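Local coordinates for xylose isomerase-like TIM barrel domain-containing protein (Parabacteroides distasonis, PDB 4KW2) that is of unknown function but folds as a xylose isomerase-like TIM barrel and may act on a small sugar-like substrate, as some relatives do, at residues Leu34-Thr39 with Phe55-Gly60. Sequence-based numbering, arbitrary orientation.
Sequences LTLMET and FFQELG
Gln57 reaches across to the start of helix 36-46 with its amide and bridges two oxygens there. Its NE2 donates to Leu34 O at 2.9 Å and to Thr39 OG1 at 3.0 Å, both bonds appreciably bent and both partners tilted from the amide plane. The chain gets there because CG stands anti to the backbone N (chi1 -167°) and the rest runs extended. Leu36 crosses this side chain at about a right angle, its CD1 lying 3.4 Å from Gln57 OE1, while its other branch, CD2, meets Leu59 CD2 where the two leucines lie side by side. With only an alanine at this site, Leu34 O and Thr39 OG1 are likely to lose the donor they share, and a gap would probably open beside Leu36. Thr39 OG1 is gripped twice: besides accepting from Gln57 NE2, it donates to Thr35 O.

The example illustrates how a helix start with spare N-H groups can be met by a loop as well as by its own cap. Thr35 and Glu38 form a capping box, Glu38 N donating to Thr35 OG1 and Thr35 N to Glu38 OE1. The next two amides turn outward to loop carbonyls: Leu36 N to Glu58 O at 2.8 Å and Met37 N to Leu59 O at 3.0 Å. Thr35 CG2 runs alongside Glu58 CG, whose carboxylate turns away to Glu66 N. Met37, a selenomethionine, sets its CG over Leu59 O, and Gly60 CA packs against Thr35 CB. A water joins Leu34 O to Glu58 N. The contact thus ties the capped N-terminus of helix 36-46, the helix of the beta-alpha-beta crossover between strands 23-27 and 50-53, to the loop that follows the crossover's second strand in the eight-stranded TIM barrel.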
loop_
_atom_site.group_PDB
_atom_site.type_symbol
_atom_site.label_atom_id
_atom_site.label_comp_id
_atom_site.label_asym_id
_atom_site.label_seq_id
_atom_site.Cartn_x
_atom_site.Cartn_y
_atom_site.Cartn_z
ATOM N N LEU A 34 3.005 -5.243 -18.942
ATOM C CA LEU A 34 3.168 -6.005 -20.174
ATOM C C LEU A 34 1.968 -5.755 -21.093
ATOM O O LEU A 34 0.987 -5.115 -20.701
ATOM C CB LEU A 34 3.263 -7.495 -19.852
ATOM C CG LEU A 34 4.350 -7.933 -18.868
ATOM C CD1 LEU A 34 4.315 -9.445 -18.712
ATOM C CD2 LEU A 34 5.721 -7.483 -19.339
ATOM N N THR A 35 2.045 -6.264 -22.316
ATOM C CA THR A 35 0.885 -6.292 -23.198
ATOM C C THR A 35 -0.068 -7.390 -22.718
ATOM O O THR A 35 0.323 -8.253 -21.932
ATOM C CB THR A 35 1.279 -6.587 -24.654
ATOM O OG1 THR A 35 1.793 -7.925 -24.755
ATOM C CG2 THR A 35 2.316 -5.575 -25.170
ATOM N N LEU A 36 -1.311 -7.368 -23.194
ATOM C CA LEU A 36 -2.268 -8.416 -22.848
ATOM C C LEU A 36 -1.832 -9.783 -23.382
ATOM O O LEU A 36 -1.983 -10.787 -22.689
ATOM C CB LEU A 36 -3.673 -8.076 -23.339
ATOM C CG LEU A 36 -4.759 -9.122 -23.046
ATOM C CD1 LEU A 36 -4.920 -9.357 -21.557
ATOM C CD2 LEU A 36 -6.085 -8.715 -23.663
HETATM N N MSE A 37 -1.282 -9.828 -24.594
HETATM C CA MSE A 37 -0.802 -11.103 -25.164
HETATM C C MSE A 37 0.310 -11.681 -24.311
HETATM O O MSE A 37 0.313 -12.880 -24.026
HETATM C CB MSE A 37 -0.318 -10.976 -26.612
HETATM C CG MSE A 37 -1.402 -10.492 -27.574
HETATM SE SE MSE A 37 -2.944 -11.712 -27.665
HETATM C CE MSE A 37 -4.178 -10.692 -26.522
ATOM N N GLU A 38 1.260 -10.844 -23.890
ATOM C CA GLU A 38 2.310 -11.279 -22.951
ATOM C C GLU A 38 1.732 -11.724 -21.603
ATOM O O GLU A 38 2.213 -12.674 -20.990
ATOM C CB GLU A 38 3.327 -10.162 -22.724
ATOM C CG GLU A 38 4.201 -9.868 -23.932
ATOM C CD GLU A 38 4.979 -8.555 -23.824
ATOM O OE1 GLU A 38 4.693 -7.726 -22.927
ATOM O OE2 GLU A 38 5.887 -8.350 -24.661
ATOM N N THR A 39 0.702 -11.022 -21.146
ATOM C CA THR A 39 0.009 -11.379 -19.916
ATOM C C THR A 39 -0.607 -12.775 -20.034
ATOM O O THR A 39 -0.530 -13.578 -19.095
ATOM C CB THR A 39 -1.085 -10.337 -19.583
ATOM O OG1 THR A 39 -0.475 -9.065 -19.342
ATOM C CG2 THR A 39 -1.909 -10.749 -18.369
ATOM N N PHE A 55 -9.279 -2.793 -18.714
ATOM C CA PHE A 55 -9.209 -2.038 -19.962
ATOM C C PHE A 55 -7.995 -1.112 -20.024
ATOM O O PHE A 55 -7.419 -0.729 -18.997
ATOM C CB PHE A 55 -10.476 -1.196 -20.136
ATOM C CG PHE A 55 -11.664 -1.948 -20.682
ATOM C CD1 PHE A 55 -11.710 -3.335 -20.704
ATOM C CD2 PHE A 55 -12.765 -1.243 -21.149
ATOM C CE1 PHE A 55 -12.815 -4.001 -21.208
ATOM C CE2 PHE A 55 -13.869 -1.900 -21.651
ATOM C CZ PHE A 55 -13.898 -3.283 -21.673
ATOM N N PHE A 56 -7.648 -0.766 -21.261
ATOM C CA PHE A 56 -6.564 0.154 -21.632
ATOM C C PHE A 56 -5.167 -0.456 -21.590
ATOM O O PHE A 56 -4.179 0.249 -21.775
ATOM C CB PHE A 56 -6.654 1.480 -20.866
ATOM C CG PHE A 56 -7.982 2.171 -21.037
ATOM C CD1 PHE A 56 -8.336 2.711 -22.264
ATOM C CD2 PHE A 56 -8.892 2.250 -19.986
ATOM C CE1 PHE A 56 -9.565 3.330 -22.440
ATOM C CE2 PHE A 56 -10.118 2.875 -20.155
ATOM C CZ PHE A 56 -10.456 3.413 -21.384
ATOM N N GLN A 57 -5.088 -1.771 -21.406
ATOM C CA GLN A 57 -3.830 -2.481 -21.606
ATOM C C GLN A 57 -3.560 -2.610 -23.102
ATOM O O GLN A 57 -4.451 -2.995 -23.868
ATOM C CB GLN A 57 -3.877 -3.876 -20.980
ATOM C CG GLN A 57 -2.506 -4.532 -20.879
ATOM C CD GLN A 57 -2.534 -5.871 -20.167
ATOM O OE1 GLN A 57 -3.532 -6.586 -20.201
ATOM N NE2 GLN A 57 -1.435 -6.214 -19.515
ATOM N N GLU A 58 -2.331 -2.302 -23.507
ATOM C CA GLU A 58 -1.882 -2.556 -24.868
ATOM C C GLU A 58 -2.093 -4.037 -25.184
ATOM O O GLU A 58 -1.757 -4.909 -24.383
ATOM C CB GLU A 58 -0.404 -2.182 -25.011
ATOM C CG GLU A 58 0.252 -2.550 -26.341
ATOM C CD GLU A 58 0.025 -1.522 -27.438
ATOM O OE1 GLU A 58 -0.844 -0.631 -27.271
ATOM O OE2 GLU A 58 0.719 -1.615 -28.478
ATOM N N LEU A 59 -2.665 -4.321 -26.346
ATOM C CA LEU A 59 -2.970 -5.704 -26.709
ATOM C C LEU A 59 -1.694 -6.459 -27.066
ATOM O O LEU A 59 -1.432 -7.515 -26.510
ATOM C CB LEU A 59 -3.974 -5.763 -27.864
ATOM C CG LEU A 59 -5.399 -5.253 -27.606
ATOM C CD1 LEU A 59 -6.262 -5.485 -28.841
ATOM C CD2 LEU A 59 -6.035 -5.934 -26.403
ATOM N N GLY A 60 -0.893 -5.897 -27.973
ATOM C CA GLY A 60 0.338 -6.541 -28.431
ATOM C C GLY A 60 0.102 -7.404 -29.661
ATOM O O GLY A 60 -1.040 -7.685 -30.017
HETATM O O HOH W 1 -0.036 -2.295 -21.458
#